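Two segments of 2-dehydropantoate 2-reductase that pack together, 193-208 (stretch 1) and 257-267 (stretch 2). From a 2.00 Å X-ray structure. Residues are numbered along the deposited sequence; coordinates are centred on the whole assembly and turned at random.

Stretch 1 193-208: TMNGLCTILDVNMAEL
Stretch 2, residues 257-267: HYPSMYQDLIK

Two helices, 194-201 and 260-267, run in roughly the same direction, their N-to-C axes 35° apart (signed crossing angle -35°) and 8.1 Å apart at closest approach. The register is set by three CA-CA pairs: Asn195 CA to Met261 CA at 5.1 Å, Thr199 CA to Tyr262 CA at 4.7 Å, and Asn204 CA to Tyr258 CA at 4.5 Å. Together the stretches bury 740 Å², and Thr199, Asn195 and Pro259 cover the most.

Thr199 shows how a polar residue can serve as close packing. With chi1 at m (-64°), its OG1 donates to Asn195 O one turn back (2.7 Å), so the hydroxyl is satisfied within its own helix. Thr199 OG1 also lies 3.2 Å from Tyr262 N, but the angle is poor and no hydrogen bond forms; that amide stands in the first turn of its helix. Thr199 OG1 meets Met261 CG at 3.4 Å, while Thr199 CG2 reaches Leu265 CD2 at 3.7 Å.

Asn195 supplies a direct polar link between the two helices. Its CB points sideways, yet chi1 m (-84°) and chi2 -44° bring the carboxamide to the start of the second helix, where Asn195 OD1 accepts from Met261 N at 3.0 Å and 163°. A first-turn amide has no helical carbonyl before it, so a side chain from the neighbouring helix fills the vacancy. Met261 (t, t, m) places SD 3.8 Å from Gly196 N.

Pro259, phi/psi -70/163 and C-gamma endo, occupies the N-cap position, its CA-to-CB bond directed toward stretch 1. Pro259 CB packs 3.2 Å from Asn195 OD1 and Pro259 CG 3.5 Å from Cys198 CB; Pro259 CD lies 4.2 Å from Met205 CG.

Beyond the first helix, Asp202 turns the chain with positive phi (62/59). Its t rotamer lets Asp202 OD1 accept from Tyr262 OH at 2.7 Å, near the plane of the tyrosine ring; Tyr262 has chi1 t and chi2 102°. Val203 continues extended (-143/155) into Asn204 (-79/178, chi1 p), which caps the helix that begins at Met205: Asn204 OD1 accepts from Glu207 N at 2.7 Å, and Asn204 N donates to Glu207 OE1 at 3.1 Å, a reciprocal capping box. Asn204 CB sits over the face of the Tyr258 ring (chi1 m, chi2 -94°), 3.7 Å from the centroid and 5° off its normal. Alongside, Met205 N makes a weak hydrogen bond to His257 O at 3.3 Å, and Met205 (m, t, m) brings CE 3.7 Å from His257 ND1.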

ATOM      1  N   THR B 193      -3.403  10.996  -4.524  1.00 18.23           N
ATOM      2  CA  THR B 193      -2.125  10.441  -4.942  1.00 18.42           C
ATOM      3  C   THR B 193      -0.978  11.003  -4.121  1.00 18.70           C
ATOM      4  O   THR B 193      -0.293  10.257  -3.443  1.00 18.03           O
ATOM      5  CB  THR B 193      -1.857  10.653  -6.445  1.00 18.40           C
ATOM      6  OG1 THR B 193      -2.047  12.031  -6.803  1.00 17.60           O
ATOM      7  CG2 THR B 193      -2.795   9.797  -7.263  1.00 18.34           C
ATOM      8  N   MET B 194      -0.781  12.319  -4.176  1.00 19.39           N
ATOM      9  CA  MET B 194       0.362  12.942  -3.514  1.00 20.00           C
ATOM     10  C   MET B 194       0.328  12.735  -2.006  1.00 20.23           C
ATOM     11  O   MET B 194       1.340  12.352  -1.406  1.00 21.20           O
ATOM     12  CB  MET B 194       0.406  14.450  -3.827  1.00 20.72           C
ATOM     13  CG  MET B 194       0.621  14.794  -5.291  1.00 21.29           C
ATOM     14  SD  MET B 194       2.127  14.082  -6.014  1.00 22.08           S
ATOM     15  CE  MET B 194       1.413  12.735  -6.973  1.00 22.31           C
ATOM     16  N   ASN B 195      -0.842  12.950  -1.408  1.00 18.98           N
ATOM     17  CA  ASN B 195      -1.005  12.880   0.042  1.00 18.60           C
ATOM     18  C   ASN B 195      -0.644  11.510   0.631  1.00 17.84           C
ATOM     19  O   ASN B 195       0.281  11.406   1.438  1.00 16.40           O
ATOM     20  CB  ASN B 195      -2.428  13.255   0.445  1.00 18.76           C
ATOM     21  CG  ASN B 195      -2.630  14.758   0.559  1.00 20.06           C
ATOM     22  OD1 ASN B 195      -1.789  15.477   1.130  1.00 21.88           O
ATOM     23  ND2 ASN B 195      -3.745  15.240   0.027  1.00 19.12           N
ATOM     24  N   GLY B 196      -1.400  10.477   0.256  1.00 16.61           N
ATOM     25  CA  GLY B 196      -1.167   9.121   0.763  1.00 15.79           C
ATOM     26  C   GLY B 196       0.205   8.552   0.475  1.00 15.62           C
ATOM     27  O   GLY B 196       0.842   7.983   1.374  1.00 15.07           O
ATOM     28  N   LEU B 197       0.668   8.699  -0.768  1.00 15.40           N
ATOM     29  CA  LEU B 197       1.964   8.140  -1.175  1.00 16.03           C
ATOM     30  C   LEU B 197       3.122   8.791  -0.451  1.00 16.99           C
ATOM     31  O   LEU B 197       4.035   8.100   0.011  1.00 17.10           O
ATOM     32  CB  LEU B 197       2.159   8.243  -2.701  1.00 15.89           C
ATOM     33  CG  LEU B 197       1.181   7.430  -3.541  1.00 15.46           C
ATOM     34  CD1 LEU B 197       1.341   7.747  -5.015  1.00 15.61           C
ATOM     35  CD2 LEU B 197       1.311   5.920  -3.293  1.00 15.35           C
ATOM     36  N   CYS B 198       3.089  10.122  -0.312  1.00 18.48           N
ATOM     37  CA  CYS B 198       4.179  10.822   0.398  1.00 19.52           C
ATOM     38  C   CYS B 198       4.167  10.476   1.876  1.00 19.14           C
ATOM     39  O   CYS B 198       5.224  10.296   2.488  1.00 19.33           O
ATOM     40  CB  CYS B 198       4.053  12.333   0.247  1.00 20.59           C
ATOM     41  SG  CYS B 198       4.459  12.914  -1.391  1.00 23.17           S
ATOM     42  N   THR B 199       2.961  10.378   2.435  1.00 18.43           N
ATOM     43  CA  THR B 199       2.785  10.037   3.838  1.00 18.12           C
ATOM     44  C   THR B 199       3.333   8.648   4.148  1.00 18.45           C
ATOM     45  O   THR B 199       4.093   8.475   5.105  1.00 17.94           O
ATOM     46  CB  THR B 199       1.304  10.126   4.240  1.00 17.79           C
ATOM     47  OG1 THR B 199       0.867  11.484   4.101  1.00 17.48           O
ATOM     48  CG2 THR B 199       1.112   9.693   5.680  1.00 17.84           C
ATOM     49  N   ILE B 200       3.012   7.677   3.305  1.00 18.07           N
ATOM     50  CA  ILE B 200       3.476   6.305   3.526  1.00 19.26           C
ATOM     51  C   ILE B 200       4.967   6.112   3.217  1.00 18.69           C
ATOM     52  O   ILE B 200       5.658   5.425   3.957  1.00 19.26           O
ATOM     53  CB  ILE B 200       2.643   5.284   2.714  1.00 19.65           C
ATOM     54  CG1 ILE B 200       1.216   5.270   3.227  1.00 20.27           C
ATOM     55  CG2 ILE B 200       3.208   3.884   2.840  1.00 20.63           C
ATOM     56  CD1 ILE B 200       1.089   4.737   4.626  1.00 20.83           C
ATOM     57  N   LEU B 201       5.452   6.705   2.139  1.00 19.30           N
ATOM     58  CA  LEU B 201       6.862   6.518   1.736  1.00 20.25           C
ATOM     59  C   LEU B 201       7.845   7.442   2.459  1.00 22.03           C
ATOM     60  O   LEU B 201       9.063   7.233   2.380  1.00 21.59           O
ATOM     61  CB  LEU B 201       7.003   6.674   0.225  1.00 20.18           C
ATOM     62  CG  LEU B 201       6.328   5.578  -0.597  1.00 20.28           C
ATOM     63  CD1 LEU B 201       6.179   5.979  -2.059  1.00 19.99           C
ATOM     64  CD2 LEU B 201       7.105   4.274  -0.468  1.00 20.09           C
ATOM     65  N   ASP B 202       7.321   8.437   3.170  1.00 24.01           N
ATOM     66  CA  ASP B 202       8.129   9.425   3.892  1.00 25.79           C
ATOM     67  C   ASP B 202       9.006  10.234   2.942  1.00 25.91           C
ATOM     68  O   ASP B 202      10.238  10.247   3.060  1.00 27.78           O
ATOM     69  CB  ASP B 202       8.970   8.774   5.001  1.00 27.05           C
ATOM     70  CG  ASP B 202       9.563   9.805   5.962  1.00 29.64           C
ATOM     71  OD1 ASP B 202       9.031  10.929   6.042  1.00 31.02           O
ATOM     72  OD2 ASP B 202      10.568   9.504   6.629  1.00 32.26           O
ATOM     73  N   VAL B 203       8.359  10.914   2.004  1.00 25.61           N
ATOM     74  CA  VAL B 203       9.051  11.668   0.967  1.00 25.44           C
ATOM     75  C   VAL B 203       8.269  12.929   0.680  1.00 25.39           C
ATOM     76  O   VAL B 203       7.060  12.971   0.891  1.00 25.43           O
ATOM     77  CB  VAL B 203       9.195  10.836  -0.346  1.00 25.85           C
ATOM     78  CG1 VAL B 203      10.199   9.709  -0.172  1.00 26.48           C
ATOM     79  CG2 VAL B 203       7.857  10.271  -0.817  1.00 25.60           C
ATOM     80  N   ASN B 204       8.943  13.960   0.186  1.00 25.47           N
ATOM     81  CA  ASN B 204       8.235  15.100  -0.386  1.00 25.40           C
ATOM     82  C   ASN B 204       7.788  14.732  -1.797  1.00 24.06           C
ATOM     83  O   ASN B 204       8.090  13.643  -2.285  1.00 23.27           O
ATOM     84  CB  ASN B 204       9.077  16.400  -0.340  1.00 25.57           C
ATOM     85  CG  ASN B 204      10.364  16.313  -1.138  1.00 26.23           C
ATOM     86  OD1 ASN B 204      10.480  15.550  -2.088  1.00 26.78           O
ATOM     87  ND2 ASN B 204      11.341  17.101  -0.748  1.00 27.20           N
ATOM     88  N   MET B 205       7.094  15.637  -2.470  1.00 23.64           N
ATOM     89  CA  MET B 205       6.531  15.306  -3.767  1.00 24.27           C
ATOM     90  C   MET B 205       7.603  15.124  -4.836  1.00 24.96           C
ATOM     91  O   MET B 205       7.495  14.232  -5.680  1.00 23.52           O
ATOM     92  CB  MET B 205       5.474  16.336  -4.163  1.00 25.62           C
ATOM     93  CG  MET B 205       4.191  16.096  -3.379  1.00 26.13           C
ATOM     94  SD  MET B 205       2.911  17.318  -3.575  1.00 27.32           S
ATOM     95  CE  MET B 205       3.552  18.663  -2.574  1.00 29.85           C
ATOM     96  N   ALA B 206       8.649  15.949  -4.787  1.00 24.71           N
ATOM     97  CA  ALA B 206       9.784  15.775  -5.687  1.00 24.63           C
ATOM     98  C   ALA B 206      10.465  14.417  -5.512  1.00 23.27           C
ATOM     99  O   ALA B 206      10.819  13.774  -6.497  1.00 21.92           O
ATOM    100  CB  ALA B 206      10.800  16.893  -5.503  1.00 25.01           C
ATOM    101  N   GLU B 207      10.668  13.985  -4.271  1.00 23.35           N
ATOM    102  CA  GLU B 207      11.299  12.681  -4.037  1.00 23.31           C
ATOM    103  C   GLU B 207      10.386  11.525  -4.491  1.00 21.99           C
ATOM    104  O   GLU B 207      10.851  10.515  -5.021  1.00 21.77           O
ATOM    105  CB  GLU B 207      11.718  12.519  -2.576  1.00 25.31           C
ATOM    106  CG  GLU B 207      12.825  13.469  -2.090  1.00 27.90           C
ATOM    107  CD  GLU B 207      12.974  13.527  -0.567  1.00 30.22           C
ATOM    108  OE1 GLU B 207      11.976  13.338   0.181  1.00 30.62           O
ATOM    109  OE2 GLU B 207      14.112  13.800  -0.107  1.00 34.62           O
ATOM    110  N   LEU B 208       9.084  11.684  -4.309  1.00 20.87           N
ATOM    111  CA  LEU B 208       8.154  10.686  -4.832  1.00 20.36           C
ATOM    112  C   LEU B 208       8.329  10.559  -6.353  1.00 20.27           C
ATOM    113  O   LEU B 208       8.451   9.444  -6.892  1.00 19.06           O
ATOM    114  CB  LEU B 208       6.716  11.062  -4.473  1.00 19.70           C
ATOM    115  CG  LEU B 208       5.609  10.214  -5.085  1.00 19.82           C
ATOM    116  CD1 LEU B 208       5.722   8.754  -4.661  1.00 20.04           C
ATOM    117  CD2 LEU B 208       4.262  10.801  -4.704  1.00 19.92           C
ATOM    118  N   HIS B 257       7.799  20.686  -1.333  1.00 35.38           N
ATOM    119  CA  HIS B 257       6.755  20.707  -0.312  1.00 36.67           C
ATOM    120  C   HIS B 257       6.290  19.267   0.054  1.00 36.32           C
ATOM    121  O   HIS B 257       6.207  18.369  -0.803  1.00 36.00           O
ATOM    122  CB  HIS B 257       5.651  21.661  -0.835  1.00 38.73           C
ATOM    123  CG  HIS B 257       4.458  21.855   0.057  1.00 40.07           C
ATOM    124  ND1 HIS B 257       3.165  21.571  -0.348  1.00 40.34           N
ATOM    125  CD2 HIS B 257       4.350  22.395   1.293  1.00 40.82           C
ATOM    126  CE1 HIS B 257       2.322  21.886   0.619  1.00 40.06           C
ATOM    127  NE2 HIS B 257       3.016  22.383   1.628  1.00 40.79           N
ATOM    128  N   TYR B 258       6.123  19.034   1.353  1.00 35.44           N
ATOM    129  CA  TYR B 258       5.453  17.839   1.860  1.00 34.18           C
ATOM    130  C   TYR B 258       3.956  18.139   1.889  1.00 31.49           C
ATOM    131  O   TYR B 258       3.548  19.180   2.404  1.00 33.35           O
ATOM    132  CB  TYR B 258       5.946  17.477   3.262  1.00 34.79           C
ATOM    133  CG  TYR B 258       7.361  16.954   3.303  1.00 36.55           C
ATOM    134  CD1 TYR B 258       7.619  15.581   3.265  1.00 36.72           C
ATOM    135  CD2 TYR B 258       8.448  17.826   3.372  1.00 37.87           C
ATOM    136  CE1 TYR B 258       8.913  15.088   3.302  1.00 37.36           C
ATOM    137  CE2 TYR B 258       9.751  17.342   3.400  1.00 38.93           C
ATOM    138  CZ  TYR B 258       9.972  15.976   3.371  1.00 38.45           C
ATOM    139  OH  TYR B 258      11.255  15.484   3.405  1.00 41.11           O
ATOM    140  N   PRO B 259       3.129  17.233   1.338  1.00 28.96           N
ATOM    141  CA  PRO B 259       1.702  17.557   1.193  1.00 28.15           C
ATOM    142  C   PRO B 259       0.963  17.606   2.529  1.00 26.62           C
ATOM    143  O   PRO B 259       1.459  17.080   3.523  1.00 25.88           O
ATOM    144  CB  PRO B 259       1.173  16.427   0.294  1.00 28.78           C
ATOM    145  CG  PRO B 259       2.113  15.293   0.498  1.00 28.39           C
ATOM    146  CD  PRO B 259       3.460  15.913   0.770  1.00 28.86           C
ATOM    147  N   SER B 260      -0.219  18.221   2.539  1.00 26.28           N
ATOM    148  CA  SER B 260      -0.980  18.447   3.782  1.00 25.80           C
ATOM    149  C   SER B 260      -1.169  17.183   4.639  1.00 24.99           C
ATOM    150  O   SER B 260      -1.082  17.247   5.868  1.00 23.81           O
ATOM    151  CB  SER B 260      -2.345  19.062   3.482  1.00 27.45           C
ATOM    152  OG  SER B 260      -3.212  18.142   2.846  1.00 29.32           O
ATOM    153  N   MET B 261      -1.414  16.035   4.006  1.00 23.09           N
ATOM    154  CA  MET B 261      -1.618  14.780   4.762  1.00 21.76           C
ATOM    155  C   MET B 261      -0.371  14.371   5.528  1.00 21.90           C
ATOM    156  O   MET B 261      -0.458  13.886   6.657  1.00 22.13           O
ATOM    157  CB  MET B 261      -2.062  13.632   3.845  1.00 20.67           C
ATOM    158  CG  MET B 261      -2.396  12.345   4.617  1.00 20.65           C
ATOM    159  SD  MET B 261      -3.170  11.089   3.593  1.00 19.31           S
ATOM    160  CE  MET B 261      -4.702  11.902   3.135  1.00 19.98           C
ATOM    161  N   TYR B 262       0.788  14.570   4.907  1.00 22.93           N
ATOM    162  CA  TYR B 262       2.071  14.347   5.563  1.00 23.90           C
ATOM    163  C   TYR B 262       2.231  15.286   6.767  1.00 24.72           C
ATOM    164  O   TYR B 262       2.678  14.864   7.828  1.00 24.86           O
ATOM    165  CB  TYR B 262       3.214  14.544   4.558  1.00 24.53           C
ATOM    166  CG  TYR B 262       4.591  14.259   5.101  1.00 25.88           C
ATOM    167  CD1 TYR B 262       5.235  13.071   4.805  1.00 26.94           C
ATOM    168  CD2 TYR B 262       5.264  15.187   5.896  1.00 26.70           C
ATOM    169  CE1 TYR B 262       6.498  12.803   5.296  1.00 27.51           C
ATOM    170  CE2 TYR B 262       6.525  14.930   6.391  1.00 26.89           C
ATOM    171  CZ  TYR B 262       7.134  13.733   6.092  1.00 28.06           C
ATOM    172  OH  TYR B 262       8.379  13.447   6.580  1.00 28.93           O
ATOM    173  N   GLN B 263       1.866  16.556   6.587  1.00 26.37           N
ATOM    174  CA  GLN B 263       1.891  17.538   7.678  1.00 27.81           C
ATOM    175  C   GLN B 263       0.969  17.116   8.814  1.00 26.35           C
ATOM    176  O   GLN B 263       1.354  17.163   9.973  1.00 26.13           O
ATOM    177  CB  GLN B 263       1.499  18.931   7.168  1.00 31.20           C
ATOM    178  CG  GLN B 263       2.456  19.447   6.113  1.00 34.25           C
ATOM    179  CD  GLN B 263       2.181  20.862   5.676  1.00 38.86           C
ATOM    180  OE1 GLN B 263       1.184  21.477   6.069  1.00 42.29           O
ATOM    181  NE2 GLN B 263       3.073  21.393   4.853  1.00 41.81           N
ATOM    182  N   ASP B 264      -0.241  16.682   8.480  1.00 26.01           N
ATOM    183  CA  ASP B 264      -1.190  16.225   9.496  1.00 25.79           C
ATOM    184  C   ASP B 264      -0.625  15.070  10.326  1.00 25.51           C
ATOM    185  O   ASP B 264      -0.579  15.129  11.551  1.00 26.17           O
ATOM    186  CB  ASP B 264      -2.502  15.767   8.855  1.00 26.26           C
ATOM    187  CG  ASP B 264      -3.343  16.922   8.315  1.00 28.11           C
ATOM    188  OD1 ASP B 264      -3.075  18.101   8.669  1.00 27.70           O
ATOM    189  OD2 ASP B 264      -4.303  16.628   7.554  1.00 27.17           O
ATOM    190  N   LEU B 265      -0.165  14.026   9.654  1.00 24.29           N
ATOM    191  CA  LEU B 265       0.202  12.800  10.345  1.00 24.14           C
ATOM    192  C   LEU B 265       1.630  12.818  10.880  1.00 26.16           C
ATOM    193  O   LEU B 265       1.843  12.659  12.075  1.00 26.06           O
ATOM    194  CB  LEU B 265       0.016  11.586   9.429  1.00 22.52           C
ATOM    195  CG  LEU B 265       0.282  10.213  10.068  1.00 22.19           C
ATOM    196  CD1 LEU B 265      -0.429  10.075  11.399  1.00 22.17           C
ATOM    197  CD2 LEU B 265      -0.142   9.096   9.122  1.00 21.76           C
ATOM    198  N   ILE B 266       2.592  12.995   9.986  1.00 27.12           N
ATOM    199  CA  ILE B 266       4.004  12.819  10.330  1.00 28.91           C
ATOM    200  C   ILE B 266       4.490  13.954  11.233  1.00 31.18           C
ATOM    201  O   ILE B 266       5.207  13.707  12.209  1.00 31.31           O
ATOM    202  CB  ILE B 266       4.889  12.738   9.077  1.00 28.10           C
ATOM    203  CG1 ILE B 266       4.409  11.628   8.130  1.00 27.46           C
ATOM    204  CG2 ILE B 266       6.357  12.538   9.458  1.00 29.01           C
ATOM    205  CD1 ILE B 266       4.304  10.253   8.752  1.00 26.71           C
ATOM    206  N   LYS B 267       4.064  15.180  10.931  1.00 33.77           N
ATOM    207  CA  LYS B 267       4.471  16.359  11.706  1.00 37.70           C
ATOM    208  C   LYS B 267       3.573  16.656  12.902  1.00 36.59           C
ATOM    209  O   LYS B 267       4.067  16.849  14.017  1.00 38.08           O
ATOM    210  CB  LYS B 267       4.492  17.608  10.823  1.00 40.76           C
ATOM    211  CG  LYS B 267       5.566  17.641   9.762  1.00 44.81           C
ATOM    212  CD  LYS B 267       5.769  19.092   9.296  1.00 49.51           C
ATOM    213  CE  LYS B 267       5.865  20.128  10.430  1.00 51.86           C
ATOM    214  NZ  LYS B 267       6.192  21.504   9.951  1.00 53.67           N
TER